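Local coordinates for MATE family efflux transporter (Vibrio cholerae, PDB 6IDP), which probably exports drugs and other toxic compounds across the bacterial membrane, undergoing a proton-dependent conformational change, at residues Phe15-Pro20 with Gly158-Pro163; Gly91-Val96 with Tyr219-Leu224; Val108-Arg113 with Tyr133-Leu138; Ala392-Cys397 with Val416-Ala421. All coordinates share one frame; numbering follows the deposited sequence.

Contact 1 is the first to open along the chain: helix 5-39 is met by the beginning of helix 161-184, so that everything between 20 and 158 forms one long, almost wholly helical loop. Within it, helix 84-111 opens contact 2, which closes only at the connector between helices 189-213 and 226-259; contacts 1 and 2 therefore cross. Contact 3 is the short-range one of this half, joining the end of helix 84-111 to helix 124-156, and is nested inside the loops of both. Contact 4 follows in series, pairing two antiparallel stretches within 379-435, and lies across the chain's centre from contact 2, their centres about 43 Å apart.

Contact 1 of 4, residues Phe15-Pro20 with Gly158-Pro163; sequences FQMTWP and GNTLLP. With OLC ((2R)-2,3-dihydroxypropyl (9Z)-octadec-9-enoate), chain M; OLC ((2R)-2,3-dihydroxypropyl (9Z)-octadec-9-enoate), chain Q; OLC ((2R)-2,3-dihydroxypropyl (9Z)-octadec-9-enoate), chain P.
Two aromatic rings of helix 5-39 are layered between protein and lipid. The Trp19 indole has Pro20 CD 3.3 Å above one face and C15 of a monoolein chain (OLC M) over the other, while the Gln16 amide sits at its edge. There Trp19 NE1 donates an almost straight bond (171°) to Gln16 OE1 at 3.1 Å, in the indole plane but above the plane of the amide carbonyl. The Phe15 ring takes Trp19 CD1 over one face; OLC Q C13 lies 3.5 Å above the centre of the other, and OLC P C16 meets its edge. On the side toward 158-163, Thr160 OG1, set between its own N and C (chi1 55°), donates to Met17 O at 2.6 Å, in the carbonyl plane and on a lone pair. Thr160 CG2 also touches Met17 CE at 3.7 Å, and Leu161 CD1 reaches Pro20 CG at 4.1 Å. Gly158 ends helix 124-156 in a Schellman motif, and Asn159 OD1 caps helix 161-184 by accepting from Leu162 N at 2.9 Å. The buried Thr160 hydroxyl thus gives Met17 O, in the turn before Pro20, a polar partner amid apolar contacts, and the short bond fixes the rotation of Thr160.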
# COMPACT_ATOMS: atom_id res chain seq x y z
N PHE A 15 9.99 8.70 -14.32
CA PHE A 15 10.48 9.56 -13.25
C PHE A 15 9.48 10.65 -12.89
O PHE A 15 9.19 10.88 -11.72
CB PHE A 15 11.83 10.19 -13.62
CG PHE A 15 12.30 11.21 -12.63
CD1 PHE A 15 12.82 10.83 -11.41
CD2 PHE A 15 12.23 12.57 -12.92
CE1 PHE A 15 13.26 11.77 -10.49
CE2 PHE A 15 12.66 13.52 -12.01
CZ PHE A 15 13.18 13.11 -10.79
N GLN A 16 8.95 11.33 -13.91
CA GLN A 16 8.00 12.41 -13.68
C GLN A 16 6.68 11.91 -13.11
O GLN A 16 6.00 12.63 -12.39
CB GLN A 16 7.74 13.18 -14.98
CG GLN A 16 8.91 14.04 -15.44
CD GLN A 16 9.27 15.14 -14.45
OE1 GLN A 16 8.40 15.68 -13.77
NE2 GLN A 16 10.55 15.46 -14.36
N MET A 17 6.32 10.67 -13.44
CA MET A 17 5.12 10.07 -12.89
C MET A 17 5.32 9.61 -11.44
O MET A 17 4.39 9.64 -10.64
CB MET A 17 4.67 8.88 -13.74
CG MET A 17 4.03 9.26 -15.07
SD MET A 17 2.32 9.77 -14.91
CE MET A 17 1.56 8.26 -14.32
N THR A 18 6.54 9.20 -11.12
CA THR A 18 6.80 8.53 -9.85
C THR A 18 7.13 9.47 -8.69
O THR A 18 6.61 9.29 -7.59
CB THR A 18 7.95 7.50 -9.99
OG1 THR A 18 7.59 6.52 -10.96
CG2 THR A 18 8.22 6.81 -8.66
N TRP A 19 7.96 10.48 -8.92
CA TRP A 19 8.39 11.34 -7.82
C TRP A 19 7.25 12.07 -7.07
O TRP A 19 7.38 12.28 -5.87
CB TRP A 19 9.45 12.35 -8.30
CG TRP A 19 8.95 13.52 -9.10
CD1 TRP A 19 9.00 13.67 -10.45
CD2 TRP A 19 8.35 14.72 -8.59
NE1 TRP A 19 8.46 14.88 -10.82
CE2 TRP A 19 8.05 15.54 -9.69
CE3 TRP A 19 8.03 15.18 -7.30
CZ2 TRP A 19 7.45 16.79 -9.55
CZ3 TRP A 19 7.44 16.41 -7.17
CH2 TRP A 19 7.15 17.21 -8.29
N PRO A 20 6.14 12.44 -7.75
CA PRO A 20 5.09 13.02 -6.91
C PRO A 20 4.47 12.00 -5.95
O PRO A 20 4.04 12.38 -4.86
CB PRO A 20 4.04 13.50 -7.92
CG PRO A 20 4.77 13.63 -9.20
CD PRO A 20 5.80 12.54 -9.18
N GLY A 158 -3.59 9.07 -16.02
CA GLY A 158 -2.20 9.45 -16.22
C GLY A 158 -1.73 10.67 -15.45
O GLY A 158 -0.79 11.34 -15.86
N ASN A 159 -2.37 10.95 -14.32
CA ASN A 159 -1.99 12.09 -13.50
C ASN A 159 -1.66 11.67 -12.07
O ASN A 159 -2.53 11.21 -11.34
CB ASN A 159 -3.10 13.14 -13.50
CG ASN A 159 -2.69 14.43 -12.80
OD1 ASN A 159 -2.23 14.42 -11.65
ND2 ASN A 159 -2.85 15.55 -13.49
N THR A 160 -0.39 11.83 -11.69
CA THR A 160 0.05 11.54 -10.33
C THR A 160 0.40 12.82 -9.57
O THR A 160 0.47 12.83 -8.34
CB THR A 160 1.28 10.60 -10.31
OG1 THR A 160 2.32 11.16 -11.12
CG2 THR A 160 0.90 9.23 -10.85
N LEU A 161 0.63 13.91 -10.31
CA LEU A 161 1.03 15.17 -9.71
C LEU A 161 -0.05 15.71 -8.77
O LEU A 161 0.24 16.15 -7.66
CB LEU A 161 1.35 16.21 -10.79
CG LEU A 161 1.87 17.57 -10.31
CD1 LEU A 161 3.13 17.40 -9.47
CD2 LEU A 161 2.13 18.49 -11.50
N LEU A 162 -1.30 15.65 -9.22
CA LEU A 162 -2.41 16.17 -8.42
C LEU A 162 -2.67 15.34 -7.15
O LEU A 162 -2.78 15.91 -6.07
CB LEU A 162 -3.69 16.26 -9.27
CG LEU A 162 -4.94 16.82 -8.61
CD1 LEU A 162 -4.69 18.21 -8.05
CD2 LEU A 162 -6.10 16.84 -9.60
N PRO A 163 -2.77 14.00 -7.27
CA PRO A 163 -2.90 13.25 -6.01
C PRO A 163 -1.67 13.37 -5.12
O PRO A 163 -1.81 13.44 -3.90
CB PRO A 163 -3.09 11.80 -6.48
CG PRO A 163 -2.63 11.77 -7.89
CD PRO A 163 -2.93 13.12 -8.44
C18 OLC M . 13.65 13.00 -5.90
C10 OLC M . 10.03 18.71 -11.80
C17 OLC M . 12.49 13.70 -6.57
C11 OLC M . 11.34 17.94 -11.81
C16 OLC M . 12.96 15.02 -7.15
C12 OLC M . 11.34 16.92 -10.69
C15 OLC M . 11.84 15.68 -7.93
C13 OLC M . 11.28 17.63 -9.36
C14 OLC M . 12.30 17.04 -8.41
C18 OLC Q . 17.58 8.44 -7.47
C10 OLC Q . 15.79 13.31 -14.81
C9 OLC Q . 15.67 13.95 -15.99
C17 OLC Q . 16.82 9.46 -8.29
C11 OLC Q . 17.17 13.05 -14.23
C16 OLC Q . 17.07 9.24 -9.77
C12 OLC Q . 17.05 12.50 -12.82
C15 OLC Q . 16.61 10.46 -10.54
C13 OLC Q . 16.06 11.36 -12.78
C14 OLC Q . 16.65 10.18 -12.03
C18 OLC P . 11.67 8.92 -7.74
C10 OLC P . 15.40 6.69 -13.72
C9 OLC P . 16.26 7.47 -14.41
C17 OLC P . 12.75 7.89 -7.99
C11 OLC P . 13.91 6.74 -14.00
C8 OLC P . 15.76 8.41 -15.49
C16 OLC P . 12.90 7.67 -9.48
C12 OLC P . 13.21 5.57 -13.33
C7 OLC P . 16.79 9.49 -15.75
C15 OLC P . 11.81 6.75 -9.98
C13 OLC P . 13.14 5.79 -11.83
C6 OLC P . 17.53 9.21 -17.03
C14 OLC P . 11.92 6.61 -11.48
C5 OLC P . 16.65 9.53 -18.22

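Contact 2 of 4, residues Gly91-Val96 with Tyr219-Leu224; sequences GGLVIV and YQWQDL. With OLC ((2R)-2,3-dihydroxypropyl (9Z)-octadec-9-enoate), chain C.
Trp221 carries this contact, its CG anti to the carbonyl carbon (chi1 -59°) so that the indole is directed at helix 84-111. Its CB lies near the glycerol end of a monoolein molecule (OLC C), whose O23 accepts from Trp221 N at 3.3 Å through a rather bent bond (144°). Further out, the ester carbonyl oxygen of the same lipid, O19, hangs over one face of the ring, 3.2 Å from Trp221 CE3, while Leu224 CD2 lies over the opposite face, toward the rim. Trp221 NE1 donates to Ser218 O, just ahead of the segment. Trp221 CZ2 runs up against helix backbone, 3.4 Å from Leu93 N; Gly92, with no side chain, lets both aromatic rings close on that backbone. At the tip, Trp221 CH2 meets Val96 CG2 at 3.7 Å and Leu93 CD1 at 3.8 Å. The same Val96 methyl touches the edge of Tyr219, whose CE1 is 3.6 Å from Gly92 O and whose hydroxyl ends against Ile95 CG2. The segment 219-224 belongs to the connector between helices 189-213 and 226-259; Leu93 also packs on helix 226-259 and Ile95 on helix 124-156, so the two aromatic rings lie against a helix that itself touches those two.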
# COMPACT_ATOMS: atom_id res chain seq x y z
N GLY A 91 -15.22 5.86 -14.33
CA GLY A 91 -14.75 6.72 -13.25
C GLY A 91 -15.88 7.05 -12.30
O GLY A 91 -15.71 7.01 -11.08
N GLY A 92 -17.04 7.39 -12.86
CA GLY A 92 -18.23 7.63 -12.07
C GLY A 92 -18.69 6.38 -11.34
O GLY A 92 -19.10 6.44 -10.18
N LEU A 93 -18.63 5.23 -12.02
CA LEU A 93 -19.08 3.97 -11.44
C LEU A 93 -18.23 3.57 -10.23
O LEU A 93 -18.76 3.08 -9.24
CB LEU A 93 -19.05 2.85 -12.49
CG LEU A 93 -19.50 1.47 -12.00
CD1 LEU A 93 -20.96 1.49 -11.57
CD2 LEU A 93 -19.25 0.40 -13.05
N VAL A 94 -16.92 3.78 -10.33
CA VAL A 94 -16.00 3.45 -9.25
C VAL A 94 -16.29 4.28 -7.99
O VAL A 94 -16.32 3.74 -6.88
CB VAL A 94 -14.54 3.68 -9.68
CG1 VAL A 94 -13.61 3.61 -8.48
CG2 VAL A 94 -14.14 2.65 -10.72
N ILE A 95 -16.52 5.57 -8.18
CA ILE A 95 -16.86 6.47 -7.08
C ILE A 95 -18.14 6.00 -6.37
O ILE A 95 -18.21 6.01 -5.14
CB ILE A 95 -17.05 7.92 -7.58
CG1 ILE A 95 -15.75 8.45 -8.18
CG2 ILE A 95 -17.50 8.82 -6.45
CD1 ILE A 95 -14.58 8.44 -7.21
N VAL A 96 -19.13 5.59 -7.15
CA VAL A 96 -20.40 5.12 -6.61
C VAL A 96 -20.24 3.78 -5.88
O VAL A 96 -20.74 3.61 -4.77
CB VAL A 96 -21.46 4.99 -7.72
CG1 VAL A 96 -22.68 4.23 -7.22
CG2 VAL A 96 -21.86 6.37 -8.22
N TYR A 219 -21.79 10.72 -14.98
CA TYR A 219 -22.93 10.03 -14.39
C TYR A 219 -24.06 9.89 -15.39
O TYR A 219 -25.22 9.74 -15.03
CB TYR A 219 -23.37 10.75 -13.12
CG TYR A 219 -22.30 10.65 -12.05
CD1 TYR A 219 -22.17 9.50 -11.29
CD2 TYR A 219 -21.40 11.68 -11.84
CE1 TYR A 219 -21.19 9.38 -10.33
CE2 TYR A 219 -20.41 11.58 -10.87
CZ TYR A 219 -20.31 10.43 -10.12
OH TYR A 219 -19.33 10.32 -9.16
N GLN A 220 -23.69 9.94 -16.67
CA GLN A 220 -24.61 9.61 -17.76
C GLN A 220 -24.33 8.17 -18.20
O GLN A 220 -23.48 7.93 -19.05
CB GLN A 220 -24.43 10.58 -18.93
CG GLN A 220 -24.47 12.05 -18.56
CD GLN A 220 -25.86 12.52 -18.15
OE1 GLN A 220 -26.70 12.83 -19.00
NE2 GLN A 220 -26.10 12.59 -16.85
N TRP A 221 -25.06 7.22 -17.61
CA TRP A 221 -24.82 5.80 -17.83
C TRP A 221 -25.88 5.14 -18.72
O TRP A 221 -26.13 3.94 -18.59
CB TRP A 221 -24.75 5.04 -16.50
CG TRP A 221 -23.69 5.53 -15.56
CD1 TRP A 221 -22.68 6.39 -15.84
CD2 TRP A 221 -23.55 5.17 -14.18
NE1 TRP A 221 -21.91 6.59 -14.73
CE2 TRP A 221 -22.42 5.86 -13.69
CE3 TRP A 221 -24.26 4.34 -13.31
CZ2 TRP A 221 -21.99 5.74 -12.37
CZ3 TRP A 221 -23.83 4.22 -12.00
CH2 TRP A 221 -22.70 4.91 -11.54
N GLN A 222 -26.49 5.92 -19.60
CA GLN A 222 -27.57 5.42 -20.45
C GLN A 222 -27.12 4.26 -21.34
O GLN A 222 -27.88 3.31 -21.57
CB GLN A 222 -28.14 6.55 -21.32
CG GLN A 222 -28.90 7.63 -20.55
CD GLN A 222 -27.98 8.64 -19.89
OE1 GLN A 222 -26.76 8.58 -20.03
NE2 GLN A 222 -28.57 9.60 -19.18
N ASP A 223 -25.88 4.32 -21.83
CA ASP A 223 -25.38 3.29 -22.73
C ASP A 223 -24.33 2.40 -22.08
O ASP A 223 -23.61 1.68 -22.77
CB ASP A 223 -24.79 3.93 -23.99
N LEU A 224 -24.24 2.45 -20.75
CA LEU A 224 -23.24 1.67 -20.03
C LEU A 224 -23.79 0.32 -19.58
O LEU A 224 -24.82 0.24 -18.92
CB LEU A 224 -22.74 2.44 -18.81
CG LEU A 224 -21.71 1.73 -17.93
CD1 LEU A 224 -20.38 1.57 -18.66
CD2 LEU A 224 -21.51 2.46 -16.61
C10 OLC C . -24.31 7.24 -3.15
C9 OLC C . -24.73 7.58 -4.38
C11 OLC C . -25.25 7.32 -1.97
C8 OLC C . -26.15 8.06 -4.62
C24 OLC C . -28.46 9.38 -15.38
C12 OLC C . -24.44 7.43 -0.70
C7 OLC C . -26.21 8.81 -5.92
C13 OLC C . -23.48 6.27 -0.60
C6 OLC C . -27.26 8.20 -6.81
C14 OLC C . -22.56 6.47 0.58
C5 OLC C . -26.75 6.89 -7.39
C4 OLC C . -25.80 7.18 -8.53
C3 OLC C . -26.31 6.53 -9.81
C2 OLC C . -27.15 7.52 -10.59
C21 OLC C . -27.43 7.39 -14.35
C1 OLC C . -26.82 7.42 -12.07
C22 OLC C . -28.48 7.87 -15.32
O19 OLC C . -25.72 7.04 -12.42
O25 OLC C . -29.65 9.86 -15.96
O23 OLC C . -28.20 7.35 -16.60
O20 OLC C . -27.78 7.76 -13.03

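Contact 3 of 4, residues Val108-Arg113 with Tyr133-Leu138; sequences VLYLLR and YWLWWL
Tyr110 has CG anti to its backbone N (chi1 -173°), which swings the phenol out from helix 84-111 toward helix 124-156, and Leu135, with CG anti to its carbonyl carbon, comes across to meet it. Leu135 CD2 stands over the ring face, 3.7 Å from the centroid of Tyr110, in a CH-pi contact. The opposite face is filled from within the same segment. Arg113 starts from the crowded position between N and C (chi1 59°) and runs extended from CG to NE, so that its CD lies above the centre of the Tyr110 ring. Its guanidinium then reaches back to the end of the helix, where Arg113 NH1 donates to Tyr110 O at 2.7 Å (152°), the acceptor in the guanidinium plane but the donor above the carbonyl plane. Asp131 takes two further polar groups: its carboxylate forms a salt bridge with Arg113 NE, and its backbone carbonyl oxygen is hydrogen-bonded to Tyr110 OH.

At the edge of the phenol, Trp134 CB approaches Tyr110 CD1 at 3.8 Å. The Trp134 indole crosses the phenol obliquely and reaches toward helix 84-111, placing Trp134 CZ3 3.6 Å from Arg113 CB and 3.7 Å from Leu109 O. Leu138 CD1 completes the row against Tyr110 CB, also at 3.7 Å. Monoolein touches Tyr110, Leu135 and Leu138, consistent with a seam on the lipid-facing side. The contact joins the end of helix 84-111 to helix 124-156, which runs back after the short helix 113-119, a pairing of neighbouring membrane helices consistent with the all-helical MATE bundle.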
# COMPACT_ATOMS: atom_id res chain seq x y z
N VAL A 108 -21.70 -2.23 9.13
CA VAL A 108 -21.74 -3.56 9.73
C VAL A 108 -20.60 -3.76 10.72
O VAL A 108 -20.70 -4.59 11.63
CB VAL A 108 -21.69 -4.67 8.65
CG1 VAL A 108 -22.76 -4.43 7.60
CG2 VAL A 108 -20.32 -4.75 8.01
N LEU A 109 -19.52 -3.01 10.56
CA LEU A 109 -18.38 -3.11 11.47
C LEU A 109 -18.71 -2.49 12.82
O LEU A 109 -18.36 -3.05 13.86
CB LEU A 109 -17.14 -2.45 10.87
CG LEU A 109 -16.50 -3.17 9.68
CD1 LEU A 109 -15.25 -2.45 9.21
CD2 LEU A 109 -16.19 -4.62 10.04
N TYR A 110 -19.39 -1.35 12.81
CA TYR A 110 -19.79 -0.71 14.05
C TYR A 110 -20.90 -1.52 14.72
O TYR A 110 -20.97 -1.58 15.95
CB TYR A 110 -20.27 0.73 13.81
CG TYR A 110 -20.53 1.48 15.09
CD1 TYR A 110 -19.51 2.14 15.75
CD2 TYR A 110 -21.80 1.51 15.65
CE1 TYR A 110 -19.74 2.82 16.93
CE2 TYR A 110 -22.05 2.19 16.84
CZ TYR A 110 -21.01 2.84 17.47
OH TYR A 110 -21.25 3.52 18.64
N LEU A 111 -21.75 -2.14 13.91
CA LEU A 111 -22.83 -2.98 14.43
C LEU A 111 -22.29 -4.19 15.17
O LEU A 111 -22.87 -4.63 16.17
CB LEU A 111 -23.74 -3.42 13.28
CG LEU A 111 -25.13 -2.79 13.20
CD1 LEU A 111 -25.07 -1.30 13.51
CD2 LEU A 111 -25.75 -3.03 11.83
N LEU A 112 -21.18 -4.74 14.69
CA LEU A 112 -20.62 -5.95 15.26
C LEU A 112 -19.32 -5.68 16.01
O LEU A 112 -18.43 -6.53 16.05
CB LEU A 112 -20.37 -7.00 14.17
CG LEU A 112 -21.53 -7.29 13.20
CD1 LEU A 112 -21.05 -8.15 12.04
CD2 LEU A 112 -22.69 -7.95 13.93
N ARG A 113 -19.20 -4.49 16.59
CA ARG A 113 -17.97 -4.10 17.27
C ARG A 113 -17.68 -4.99 18.48
O ARG A 113 -16.55 -5.43 18.67
CB ARG A 113 -18.02 -2.62 17.68
CG ARG A 113 -19.15 -2.23 18.61
CD ARG A 113 -19.27 -0.72 18.75
NE ARG A 113 -20.31 -0.36 19.71
CZ ARG A 113 -21.61 -0.38 19.44
NH1 ARG A 113 -22.03 -0.74 18.23
NH2 ARG A 113 -22.49 -0.04 20.37
N TYR A 133 -15.47 6.34 19.66
CA TYR A 133 -14.30 6.54 18.81
C TYR A 133 -14.51 6.01 17.39
O TYR A 133 -14.13 6.66 16.43
CB TYR A 133 -13.05 5.89 19.42
CG TYR A 133 -11.82 6.03 18.54
CD1 TYR A 133 -11.42 7.27 18.07
CD2 TYR A 133 -11.07 4.92 18.19
CE1 TYR A 133 -10.31 7.41 17.26
CE2 TYR A 133 -9.95 5.05 17.38
CZ TYR A 133 -9.57 6.29 16.93
OH TYR A 133 -8.46 6.42 16.13
N TRP A 134 -15.13 4.84 17.27
CA TRP A 134 -15.32 4.23 15.96
C TRP A 134 -16.33 4.99 15.11
O TRP A 134 -16.29 4.91 13.88
CB TRP A 134 -15.76 2.77 16.09
CG TRP A 134 -14.62 1.82 16.31
CD1 TRP A 134 -13.37 2.14 16.75
CD2 TRP A 134 -14.62 0.40 16.08
NE1 TRP A 134 -12.59 1.01 16.82
CE2 TRP A 134 -13.33 -0.07 16.42
CE3 TRP A 134 -15.58 -0.51 15.64
CZ2 TRP A 134 -12.98 -1.41 16.31
CZ3 TRP A 134 -15.23 -1.85 15.54
CH2 TRP A 134 -13.94 -2.28 15.87
N LEU A 135 -17.23 5.73 15.75
CA LEU A 135 -18.14 6.60 15.02
C LEU A 135 -17.35 7.61 14.20
O LEU A 135 -17.51 7.70 12.98
CB LEU A 135 -19.09 7.32 15.98
CG LEU A 135 -20.16 6.43 16.62
CD1 LEU A 135 -20.99 7.21 17.62
CD2 LEU A 135 -21.04 5.82 15.54
N TRP A 136 -16.48 8.36 14.88
CA TRP A 136 -15.63 9.33 14.22
C TRP A 136 -14.61 8.66 13.30
O TRP A 136 -14.35 9.14 12.20
CB TRP A 136 -14.91 10.20 15.24
CG TRP A 136 -15.83 11.04 16.08
CD1 TRP A 136 -16.20 10.79 17.37
CD2 TRP A 136 -16.48 12.25 15.70
NE1 TRP A 136 -17.05 11.78 17.81
CE2 TRP A 136 -17.23 12.69 16.80
CE3 TRP A 136 -16.49 13.01 14.53
CZ2 TRP A 136 -18.00 13.85 16.77
CZ3 TRP A 136 -17.25 14.17 14.50
CH2 TRP A 136 -17.99 14.58 15.61
N TRP A 137 -14.04 7.55 13.76
CA TRP A 137 -12.95 6.92 13.02
C TRP A 137 -13.42 6.25 11.73
O TRP A 137 -12.76 6.36 10.71
CB TRP A 137 -12.22 5.89 13.89
CG TRP A 137 -11.06 5.32 13.15
CD1 TRP A 137 -9.80 5.84 13.08
CD2 TRP A 137 -11.06 4.15 12.32
NE1 TRP A 137 -9.01 5.05 12.28
CE2 TRP A 137 -9.77 4.01 11.80
CE3 TRP A 137 -12.04 3.21 11.98
CZ2 TRP A 137 -9.42 2.96 10.95
CZ3 TRP A 137 -11.69 2.17 11.15
CH2 TRP A 137 -10.39 2.05 10.64
N LEU A 138 -14.55 5.55 11.79
CA LEU A 138 -15.10 4.93 10.58
C LEU A 138 -15.49 5.99 9.57
O LEU A 138 -15.39 5.78 8.36
CB LEU A 138 -16.31 4.04 10.92
CG LEU A 138 -15.97 2.66 11.48
CD1 LEU A 138 -17.22 1.97 12.03
CD2 LEU A 138 -15.32 1.80 10.41

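Contact 4 of 4, residues Ala392-Cys397 with Val416-Ala421; sequences AFYLPC and VGNIIA
The two segments come closest at Gly417. Having no side chain, Gly417 lets Tyr394 come in backbone to backbone, its CA 4.4 Å from Gly417 CA, and the axes of the two short segments pass at 7.8 Å. Around this point the surfaces interleave. Phe393 is the main bump on 392-397: CG is anti to the carbonyl carbon, and the ring settles into the groove formed by Ile420 and Ala421. Ile420 CG2 presses on its face in a CH-pi contact, 3.8 Å from the ring centroid and 20° off the normal, while Phe393 CD2 brushes Ala421 CA at 3.7 Å. Ala392 CB lies over the other face of the ring.

The segments run antiparallel (169°), as two legs of the helical run 379-435 folded back on itself, a hairpin at the C-terminal end of the MATE bundle. The first leg is irregular, with a wider pi-type turn at 392-394 and a kink at Pro396. One turn on from Phe393, Cys397 SG rests in a shallow notch beside Val416 CG1, at 3.9 Å, with Gly417 N close by.

Across the glycine from Phe393, Tyr394 and Asn418 lie side by side pointing the same way, ring and amide planes 6° apart, Asn418 OD1 being 3.6 Å from Tyr394 CD1. Asn418 is well satisfied: OD1 accepts from Arg389, which also makes a cation-pi contact with Tyr394, and ND2 donates to Ser359 OG. A water bridges the tips, taking a bond from Asn418 ND2 at 2.9 Å and a weak one with Tyr394 OH.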
# COMPACT_ATOMS: atom_id res chain seq x y z
N ALA A 392 5.33 -20.09 0.10
CA ALA A 392 6.27 -21.03 -0.51
C ALA A 392 7.72 -20.66 -0.21
O ALA A 392 8.57 -21.53 -0.05
CB ALA A 392 6.05 -21.10 -2.02
N PHE A 393 8.00 -19.36 -0.12
CA PHE A 393 9.37 -18.87 -0.03
C PHE A 393 9.71 -18.21 1.31
O PHE A 393 10.59 -18.68 2.03
CB PHE A 393 9.65 -17.90 -1.17
CG PHE A 393 9.35 -18.46 -2.53
CD1 PHE A 393 9.71 -19.76 -2.84
CD2 PHE A 393 8.69 -17.70 -3.48
CE1 PHE A 393 9.43 -20.29 -4.09
CE2 PHE A 393 8.41 -18.22 -4.73
CZ PHE A 393 8.78 -19.52 -5.03
N TYR A 394 9.03 -17.12 1.63
CA TYR A 394 9.38 -16.29 2.78
C TYR A 394 9.23 -17.02 4.12
O TYR A 394 10.20 -17.19 4.85
CB TYR A 394 8.53 -15.02 2.80
CG TYR A 394 9.03 -13.95 3.74
CD1 TYR A 394 10.31 -13.43 3.62
CD2 TYR A 394 8.21 -13.45 4.75
CE1 TYR A 394 10.77 -12.44 4.48
CE2 TYR A 394 8.66 -12.46 5.61
CZ TYR A 394 9.94 -11.97 5.47
OH TYR A 394 10.40 -10.99 6.32
N LEU A 395 8.01 -17.44 4.43
CA LEU A 395 7.73 -18.08 5.71
C LEU A 395 8.47 -19.42 5.90
O LEU A 395 8.97 -19.67 6.99
CB LEU A 395 6.22 -18.30 5.88
CG LEU A 395 5.40 -17.04 6.19
CD1 LEU A 395 3.92 -17.39 6.35
CD2 LEU A 395 5.92 -16.34 7.44
N PRO A 396 8.54 -20.27 4.86
CA PRO A 396 9.34 -21.49 5.09
C PRO A 396 10.81 -21.20 5.35
O PRO A 396 11.42 -21.88 6.17
CB PRO A 396 9.17 -22.27 3.78
CG PRO A 396 7.89 -21.79 3.22
CD PRO A 396 7.82 -20.34 3.57
N CYS A 397 11.38 -20.20 4.68
CA CYS A 397 12.79 -19.86 4.88
C CYS A 397 13.01 -19.24 6.26
O CYS A 397 14.03 -19.49 6.90
CB CYS A 397 13.29 -18.93 3.78
SG CYS A 397 13.67 -19.76 2.21
N VAL A 416 17.24 -15.14 1.91
CA VAL A 416 17.07 -16.19 0.91
C VAL A 416 15.66 -16.15 0.33
O VAL A 416 15.48 -16.22 -0.89
CB VAL A 416 17.34 -17.58 1.50
CG1 VAL A 416 17.02 -18.67 0.48
CG2 VAL A 416 18.79 -17.68 1.95
N GLY A 417 14.66 -16.02 1.20
CA GLY A 417 13.28 -15.98 0.79
C GLY A 417 12.97 -14.85 -0.18
O GLY A 417 12.30 -15.06 -1.19
N ASN A 418 13.47 -13.66 0.13
CA ASN A 418 13.23 -12.49 -0.71
C ASN A 418 13.84 -12.64 -2.10
O ASN A 418 13.22 -12.30 -3.10
CB ASN A 418 13.76 -11.23 -0.04
CG ASN A 418 12.88 -10.76 1.10
OD1 ASN A 418 11.72 -11.15 1.21
ND2 ASN A 418 13.43 -9.91 1.96
N ILE A 419 15.07 -13.16 -2.14
CA ILE A 419 15.79 -13.33 -3.39
C ILE A 419 15.10 -14.35 -4.30
O ILE A 419 14.92 -14.10 -5.49
CB ILE A 419 17.24 -13.77 -3.14
CG1 ILE A 419 18.05 -12.59 -2.60
CG2 ILE A 419 17.87 -14.32 -4.42
CD1 ILE A 419 19.49 -12.92 -2.32
N ILE A 420 14.70 -15.47 -3.71
CA ILE A 420 13.98 -16.50 -4.45
C ILE A 420 12.66 -15.96 -4.99
O ILE A 420 12.31 -16.19 -6.15
CB ILE A 420 13.71 -17.74 -3.57
CG1 ILE A 420 15.03 -18.41 -3.18
CG2 ILE A 420 12.82 -18.73 -4.30
CD1 ILE A 420 14.86 -19.71 -2.41
N ALA A 421 11.94 -15.23 -4.15
CA ALA A 421 10.64 -14.68 -4.51
C ALA A 421 10.72 -13.71 -5.68
O ALA A 421 9.87 -13.72 -6.57
CB ALA A 421 10.02 -13.99 -3.31
O HOH W 1 11.98 -8.79 4.17